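Local coordinates for protein beta-lactamase Mb2281c (Mycobacterium bovis, PDB 3I7J) that probably acts as a serine hydrolase of the beta-lactamase and penicillin-binding-protein superfamily, at residues Trp10-Ala16 with Val245-Arg250; Pro130-Val134 with Val158-Asp162. All coordinates share one frame; numbering follows the deposited sequence.

Interaction 1. Residues Trp10-Ala16 with Val245-Arg250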
ATOM      1  N   TRP A  10       3.312 -21.557  -9.553  1.00 25.27           N
ATOM      2  CA  TRP A  10       2.046 -20.903  -9.216  1.00 21.95           C
ATOM      3  C   TRP A  10       1.037 -21.000 -10.346  1.00 18.90           C
ATOM      4  O   TRP A  10       1.391 -20.907 -11.522  1.00 22.08           O
ATOM      5  CB  TRP A  10       2.275 -19.426  -8.880  1.00 25.82           C
ATOM      6  CG  TRP A  10       2.720 -19.171  -7.471  1.00 20.27           C
ATOM      7  CD1 TRP A  10       3.341 -20.053  -6.634  1.00 21.83           C
ATOM      8  CD2 TRP A  10       2.640 -17.931  -6.758  1.00 22.75           C
ATOM      9  NE1 TRP A  10       3.655 -19.441  -5.447  1.00 20.37           N
ATOM     10  CE2 TRP A  10       3.238 -18.136  -5.496  1.00 23.14           C
ATOM     11  CE3 TRP A  10       2.123 -16.662  -7.066  1.00 13.88           C
ATOM     12  CZ2 TRP A  10       3.337 -17.117  -4.537  1.00 23.75           C
ATOM     13  CZ3 TRP A  10       2.221 -15.652  -6.114  1.00 19.56           C
ATOM     14  CH2 TRP A  10       2.824 -15.886  -4.864  1.00 16.66           C
ATOM     15  N   PRO A  11      -0.239 -21.197  -9.999  1.00 16.18           N
ATOM     16  CA  PRO A  11      -1.307 -21.304 -10.991  1.00 16.26           C
ATOM     17  C   PRO A  11      -1.748 -19.932 -11.500  1.00 19.42           C
ATOM     18  O   PRO A  11      -2.904 -19.544 -11.341  1.00 19.34           O
ATOM     19  CB  PRO A  11      -2.411 -22.018 -10.219  1.00 15.22           C
ATOM     20  CG  PRO A  11      -2.244 -21.455  -8.842  1.00 20.28           C
ATOM     21  CD  PRO A  11      -0.743 -21.516  -8.650  1.00 12.40           C
ATOM     22  N   VAL A  12      -0.820 -19.203 -12.112  1.00 18.13           N
ATOM     23  CA  VAL A  12      -1.104 -17.876 -12.645  1.00 21.53           C
ATOM     24  C   VAL A  12      -0.524 -17.762 -14.060  1.00 22.22           C
ATOM     25  O   VAL A  12       0.470 -18.401 -14.377  1.00 28.62           O
ATOM     26  CB  VAL A  12      -0.463 -16.782 -11.765  1.00 19.26           C
ATOM     27  CG1 VAL A  12      -0.920 -16.941 -10.326  1.00 13.58           C
ATOM     28  CG2 VAL A  12       1.055 -16.870 -11.860  1.00 14.00           C
ATOM     29  N   PRO A  13      -1.142 -16.942 -14.925  1.00 21.12           N
ATOM     30  CA  PRO A  13      -0.680 -16.752 -16.307  1.00 16.57           C
ATOM     31  C   PRO A  13       0.729 -16.158 -16.382  1.00 25.02           C
ATOM     32  O   PRO A  13       1.458 -16.385 -17.347  1.00 19.05           O
ATOM     33  CB  PRO A  13      -1.734 -15.815 -16.896  1.00 21.70           C
ATOM     34  CG  PRO A  13      -2.972 -16.150 -16.105  1.00 17.85           C
ATOM     35  CD  PRO A  13      -2.418 -16.237 -14.700  1.00 20.95           C
ATOM     36  N   ALA A  14       1.099 -15.391 -15.361  1.00 21.01           N
ATOM     37  CA  ALA A  14       2.416 -14.761 -15.295  1.00 24.82           C
ATOM     38  C   ALA A  14       2.615 -14.104 -13.933  1.00 28.22           C
ATOM     39  O   ALA A  14       1.656 -13.650 -13.298  1.00 21.62           O
ATOM     40  CB  ALA A  14       2.564 -13.713 -16.399  1.00 18.46           C
ATOM     41  N   ALA A  15       3.866 -14.053 -13.494  1.00 26.54           N
ATOM     42  CA  ALA A  15       4.202 -13.447 -12.211  1.00 20.84           C
ATOM     43  C   ALA A  15       5.637 -12.947 -12.200  1.00 17.56           C
ATOM     44  O   ALA A  15       6.459 -13.389 -12.997  1.00 12.55           O
ATOM     45  CB  ALA A  15       3.990 -14.457 -11.080  1.00 22.12           C
ATOM     46  N   ALA A  16       5.920 -12.009 -11.303  1.00 15.99           N
ATOM     47  CA  ALA A  16       7.255 -11.445 -11.149  1.00 11.00           C
ATOM     48  C   ALA A  16       7.379 -11.002  -9.695  1.00 13.68           C
ATOM     49  O   ALA A  16       6.395 -10.602  -9.069  1.00 12.63           O
ATOM     50  CB  ALA A  16       7.448 -10.263 -12.091  1.00 11.60           C
ATOM     51  N   VAL A 245       7.935  -7.810  -2.955  1.00 12.55           N
ATOM     52  CA  VAL A 245       6.988  -7.335  -3.947  1.00 11.00           C
ATOM     53  C   VAL A 245       6.598  -8.517  -4.830  1.00 17.49           C
ATOM     54  O   VAL A 245       7.470  -9.210  -5.356  1.00 17.51           O
ATOM     55  CB  VAL A 245       7.609  -6.247  -4.856  1.00  7.58           C
ATOM     56  CG1 VAL A 245       6.732  -6.037  -6.077  1.00  4.17           C
ATOM     57  CG2 VAL A 245       7.752  -4.928  -4.087  1.00  4.35           C
ATOM     58  N   VAL A 246       5.299  -8.766  -4.970  1.00 12.03           N
ATOM     59  CA  VAL A 246       4.820  -9.840  -5.836  1.00 10.78           C
ATOM     60  C   VAL A 246       3.677  -9.342  -6.712  1.00  7.28           C
ATOM     61  O   VAL A 246       2.680  -8.819  -6.211  1.00 16.02           O
ATOM     62  CB  VAL A 246       4.313 -11.086  -5.049  1.00 11.19           C
ATOM     63  CG1 VAL A 246       3.667 -12.075  -6.020  1.00  7.96           C
ATOM     64  CG2 VAL A 246       5.473 -11.780  -4.333  1.00 11.59           C
ATOM     65  N   LEU A 247       3.835  -9.505  -8.021  1.00 10.38           N
ATOM     66  CA  LEU A 247       2.817  -9.107  -8.990  1.00 10.68           C
ATOM     67  C   LEU A 247       2.522 -10.283  -9.918  1.00 16.53           C
ATOM     68  O   LEU A 247       3.442 -10.870 -10.499  1.00 15.02           O
ATOM     69  CB  LEU A 247       3.294  -7.909  -9.819  1.00 13.92           C
ATOM     70  CG  LEU A 247       3.589  -6.591  -9.088  1.00 15.60           C
ATOM     71  CD1 LEU A 247       4.043  -5.551 -10.107  1.00 11.13           C
ATOM     72  CD2 LEU A 247       2.352  -6.104  -8.339  1.00  6.70           C
ATOM     73  N   THR A 248       1.242 -10.630 -10.036  1.00 17.96           N
ATOM     74  CA  THR A 248       0.805 -11.726 -10.896  1.00 13.35           C
ATOM     75  C   THR A 248      -0.337 -11.270 -11.795  1.00 22.49           C
ATOM     76  O   THR A 248      -0.976 -10.240 -11.550  1.00 16.08           O
ATOM     77  CB  THR A 248       0.289 -12.941 -10.097  1.00 15.47           C
ATOM     78  OG1 THR A 248      -1.074 -12.721  -9.701  1.00 18.48           O
ATOM     79  CG2 THR A 248       1.145 -13.175  -8.863  1.00  8.48           C
ATOM     80  N   ALA A 249      -0.584 -12.058 -12.837  1.00 24.22           N
ATOM     81  CA  ALA A 249      -1.636 -11.778 -13.801  1.00 22.26           C
ATOM     82  C   ALA A 249      -2.909 -12.568 -13.498  1.00 22.71           C
ATOM     83  O   ALA A 249      -3.641 -12.954 -14.409  1.00 27.96           O
ATOM     84  CB  ALA A 249      -1.144 -12.100 -15.209  1.00 25.37           C
ATOM     85  N   ARG A 250      -3.163 -12.822 -12.221  1.00 19.28           N
ATOM     86  CA  ARG A 250      -4.368 -13.539 -11.819  1.00 14.03           C
ATOM     87  C   ARG A 250      -5.003 -12.830 -10.629  1.00 17.97           C
ATOM     88  O   ARG A 250      -4.345 -12.589  -9.617  1.00 20.26           O
ATOM     89  CB  ARG A 250      -4.052 -14.985 -11.438  1.00  9.49           C
ATOM     90  CG  ARG A 250      -5.305 -15.812 -11.170  1.00 16.27           C
ATOM     91  CD  ARG A 250      -4.988 -17.258 -10.806  1.00 15.25           C
ATOM     92  NE  ARG A 250      -6.207 -18.007 -10.531  1.00 18.39           N
ATOM     93  CZ  ARG A 250      -6.239 -19.268 -10.111  1.00 20.42           C
ATOM     94  NH1 ARG A 250      -5.111 -19.938  -9.914  1.00 27.56           N
ATOM     95  NH2 ARG A 250      -7.403 -19.860  -9.883  1.00 15.64           N
TER
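Strands 15-21 and 242-248 are antiparallel neighbours in the main sheet, and here the N-terminal end of one meets the C-terminal end of the other. Ala16 and Leu247 form a hydrogen-bonded pair: Ala16 N gives to Leu247 O at 2.8 Å, and Leu247 N returns to Ala16 O in an almost straight bond, 176° at the hydrogen. One step on, Ala15 and Thr248 make a non-hydrogen-bonded pair with their CA atoms just 4.0 Å apart. Beyond it Ala249 N still reaches Ala14 O at 2.8 Å, so the pairing outlasts the regular strands.

On the face that carries Ala15 and Thr248, Thr248 CG2 lies 3.8 Å from Ala15 CB and also touches the edge of the Trp10 ring near CZ3. Val246 CG1 meets Trp10 CZ3 obliquely at 3.9 Å, while the indole packs against Trp260 and Ile263 of helix 256-271. With chi1 at 82°, Thr248 OG1 sits between the backbone N and the carbonyl carbon of its own residue; there it accepts from Arg250 N in an ST turn, and its stronger bond is to Gly231 O. Leu247 and Ala16, on the other face, pack on Val153 of helix 153-164.

Past the strand end Arg250 runs out fully extended, its CB against Val12 CG1 and its CD beside Pro11 O. Arg250 NH1 bonds Pro11 O at 2.7 Å, on a lone pair in the carbonyl plane, although that oxygen is tilted out of the guanidinium plane. The carbonyl belongs to the centre of an inverse gamma turn, and Trp255 makes a cation-pi contact with the same arginine. Joining the first strand to the last in this way, with helices on both faces, is characteristic of the alpha/beta domain of serine beta-lactamases and penicillin-binding proteins.

Interaction 2. Residues Pro130-Val134 with Val158-Asp162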
ATOM      1  N   PRO A 130      11.008  11.386  -8.533  1.00 18.70           N
ATOM      2  CA  PRO A 130      12.161  11.448  -7.624  1.00 19.63           C
ATOM      3  C   PRO A 130      12.846  10.100  -7.389  1.00 19.58           C
ATOM      4  O   PRO A 130      14.054  10.044  -7.161  1.00 21.81           O
ATOM      5  CB  PRO A 130      11.565  12.025  -6.337  1.00 16.56           C
ATOM      6  CG  PRO A 130      10.434  12.886  -6.845  1.00 13.13           C
ATOM      7  CD  PRO A 130       9.816  11.985  -7.911  1.00 17.87           C
ATOM      8  N   LEU A 131      12.083   9.013  -7.453  1.00 17.06           N
ATOM      9  CA  LEU A 131      12.645   7.677  -7.236  1.00 15.13           C
ATOM     10  C   LEU A 131      13.024   6.952  -8.530  1.00 12.11           C
ATOM     11  O   LEU A 131      13.487   5.813  -8.489  1.00 21.70           O
ATOM     12  CB  LEU A 131      11.653   6.818  -6.437  1.00 13.31           C
ATOM     13  CG  LEU A 131      11.414   7.251  -4.980  1.00 14.61           C
ATOM     14  CD1 LEU A 131      10.287   6.456  -4.338  1.00  5.99           C
ATOM     15  CD2 LEU A 131      12.698   7.068  -4.198  1.00  7.45           C
ATOM     16  N   GLY A 132      12.823   7.601  -9.672  1.00 11.33           N
ATOM     17  CA  GLY A 132      13.156   6.974 -10.939  1.00  7.08           C
ATOM     18  C   GLY A 132      12.155   5.943 -11.434  1.00 17.01           C
ATOM     19  O   GLY A 132      12.510   5.077 -12.233  1.00 19.79           O
HETATM   20  N   MSE A 133      10.914   6.023 -10.956  1.00 18.61           N
HETATM   21  CA  MSE A 133       9.852   5.103 -11.369  1.00 19.35           C
HETATM   22  C   MSE A 133       9.246   5.542 -12.696  1.00 19.25           C
HETATM   23  O   MSE A 133       8.114   6.031 -12.742  1.00 22.13           O
HETATM   24  CB  MSE A 133       8.767   5.066 -10.294  1.00 13.52           C
HETATM   25  CG  MSE A 133       9.125   4.163  -9.128  1.00 24.38           C
HETATM   26 SE   MSE A 133       8.249   4.561  -7.427  1.00 28.94          SE
HETATM   27  CE  MSE A 133       9.779   4.251  -6.317  1.00 57.36           C
ATOM     28  N   VAL A 134       9.984   5.334 -13.781  1.00 13.87           N
ATOM     29  CA  VAL A 134       9.525   5.765 -15.097  1.00 12.90           C
ATOM     30  C   VAL A 134       8.510   4.875 -15.820  1.00 18.06           C
ATOM     31  O   VAL A 134       8.117   5.160 -16.952  1.00 20.23           O
ATOM     32  CB  VAL A 134      10.738   6.039 -16.031  1.00 13.62           C
ATOM     33  CG1 VAL A 134      11.592   7.150 -15.435  1.00 10.07           C
ATOM     34  CG2 VAL A 134      11.575   4.776 -16.214  1.00 15.84           C
ATOM     35  N   VAL A 158      12.038  -0.248  -6.214  1.00 10.27           N
ATOM     36  CA  VAL A 158      12.622   1.039  -5.858  1.00 13.16           C
ATOM     37  C   VAL A 158      11.741   1.680  -4.783  1.00  8.84           C
ATOM     38  O   VAL A 158      12.242   2.247  -3.811  1.00 11.58           O
ATOM     39  CB  VAL A 158      12.683   1.979  -7.091  1.00 20.60           C
ATOM     40  CG1 VAL A 158      13.167   3.361  -6.677  1.00 29.97           C
ATOM     41  CG2 VAL A 158      13.613   1.391  -8.152  1.00 26.99           C
ATOM     42  N   PHE A 159      10.425   1.580  -4.960  1.00 13.04           N
ATOM     43  CA  PHE A 159       9.479   2.144  -4.001  1.00 11.46           C
ATOM     44  C   PHE A 159       9.682   1.490  -2.640  1.00 15.14           C
ATOM     45  O   PHE A 159       9.771   2.178  -1.617  1.00 11.61           O
ATOM     46  CB  PHE A 159       8.035   1.938  -4.479  1.00  9.19           C
ATOM     47  CG  PHE A 159       7.016   2.669  -3.650  1.00 18.20           C
ATOM     48  CD1 PHE A 159       7.026   4.065  -3.573  1.00 10.03           C
ATOM     49  CD2 PHE A 159       6.051   1.971  -2.939  1.00  9.34           C
ATOM     50  CE1 PHE A 159       6.087   4.754  -2.799  1.00  9.97           C
ATOM     51  CE2 PHE A 159       5.108   2.653  -2.162  1.00 15.34           C
ATOM     52  CZ  PHE A 159       5.129   4.053  -2.093  1.00  8.63           C
ATOM     53  N   ALA A 160       9.781   0.163  -2.634  1.00 11.51           N
ATOM     54  CA  ALA A 160       9.996  -0.580  -1.390  1.00 16.85           C
ATOM     55  C   ALA A 160      11.256  -0.064  -0.693  1.00 16.26           C
ATOM     56  O   ALA A 160      11.349  -0.086   0.535  1.00 14.81           O
ATOM     57  CB  ALA A 160      10.134  -2.078  -1.686  1.00 10.05           C
ATOM     58  N   GLY A 161      12.219   0.400  -1.487  1.00 12.24           N
ATOM     59  CA  GLY A 161      13.445   0.926  -0.917  1.00  7.78           C
ATOM     60  C   GLY A 161      13.157   2.181  -0.112  1.00 14.31           C
ATOM     61  O   GLY A 161      13.732   2.410   0.954  1.00 13.21           O
ATOM     62  N   ASP A 162      12.243   2.996  -0.625  1.00 15.45           N
ATOM     63  CA  ASP A 162      11.866   4.234   0.036  1.00  9.15           C
ATOM     64  C   ASP A 162      11.086   3.918   1.314  1.00 14.48           C
ATOM     65  O   ASP A 162      11.121   4.681   2.280  1.00  8.13           O
ATOM     66  CB  ASP A 162      11.015   5.086  -0.907  1.00 12.80           C
ATOM     67  CG  ASP A 162      10.830   6.498  -0.410  1.00 15.56           C
ATOM     68  OD1 ASP A 162      11.835   7.230  -0.327  1.00 23.32           O
ATOM     69  OD2 ASP A 162       9.686   6.882  -0.102  1.00 19.34           O
TER
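Selenomethionine Met133 and Leu131 reach helix 153-164 by different routes, one beside the Phe159 ring and the other across Asp162. The Met133 chain bends at its last torsion, chi3 -140°, which brings Met133 CE beside Phe159 CB at 3.4 Å and Val158 CG1 at 3.5 Å; its fit against the Phe159 backbone is too close to be reliable. Relative to the Phe159 ring, CE is at the edge and near the ring plane. The selenium of Met133 lies obliquely, 5.2 Å from the Phe159 ring centroid and 64° off the normal, a Met-aromatic contact made beside the ring rather than over its face. Phe159 holds CG anti to its backbone N, chi1 -171°, and its side chain packs on Pro44 and Leu45 of helix 42-56.

Leu131 comes at Asp162 at about a right angle. Leu131 CD1 rests 3.8 Å from Asp162 CB and also approaches the edge of the Phe159 ring, with 4.1 Å to Phe159 CD1, while CD2 passes near the carboxylate. That carboxylate is buried but well served: OD2 forms a salt bridge with Arg48, and OD1 accepts from the backbone N atoms of Ser167 and Thr168. These partners would probably favour its charged form and fix its rotation. Nearer the start of the contact, Val158 CG1 lies 3.8 Å from Leu131 CB and close to Leu131 O, a tight approach.

Between the two apolar side chains the backbone turns at Gly132, whose positive phi ends helix 119-131 in a Schellman motif. Met133 is then the centre of an inverse gamma turn, and its side chain also touches Cys128 in the preceding helix. The arrangement is that of a Schellman-capped helix end whose flanking apolar residues pack on a second helix, here within the helical part of a serine beta-lactamase-type fold.

Interaction 1 is a strand pairing secured by backbone bonds and one arginine, partly buried, with its prolines out at the surface; interaction 2 is a buried contact of apolar side chains between a helix end and a helix. Their centres lie about 21 Å apart and their nearest atoms about 4 Å apart. The two segments of interaction 2 fall in the long span of chain between those of interaction 1. Helix 153-164 is common ground: its early residues Val153 and Leu156 cover Leu247 of the sheet, whereas Val158, Phe159 and Asp162 receive the end of helix 119-131. The helix thus ties the sheet to the helical region.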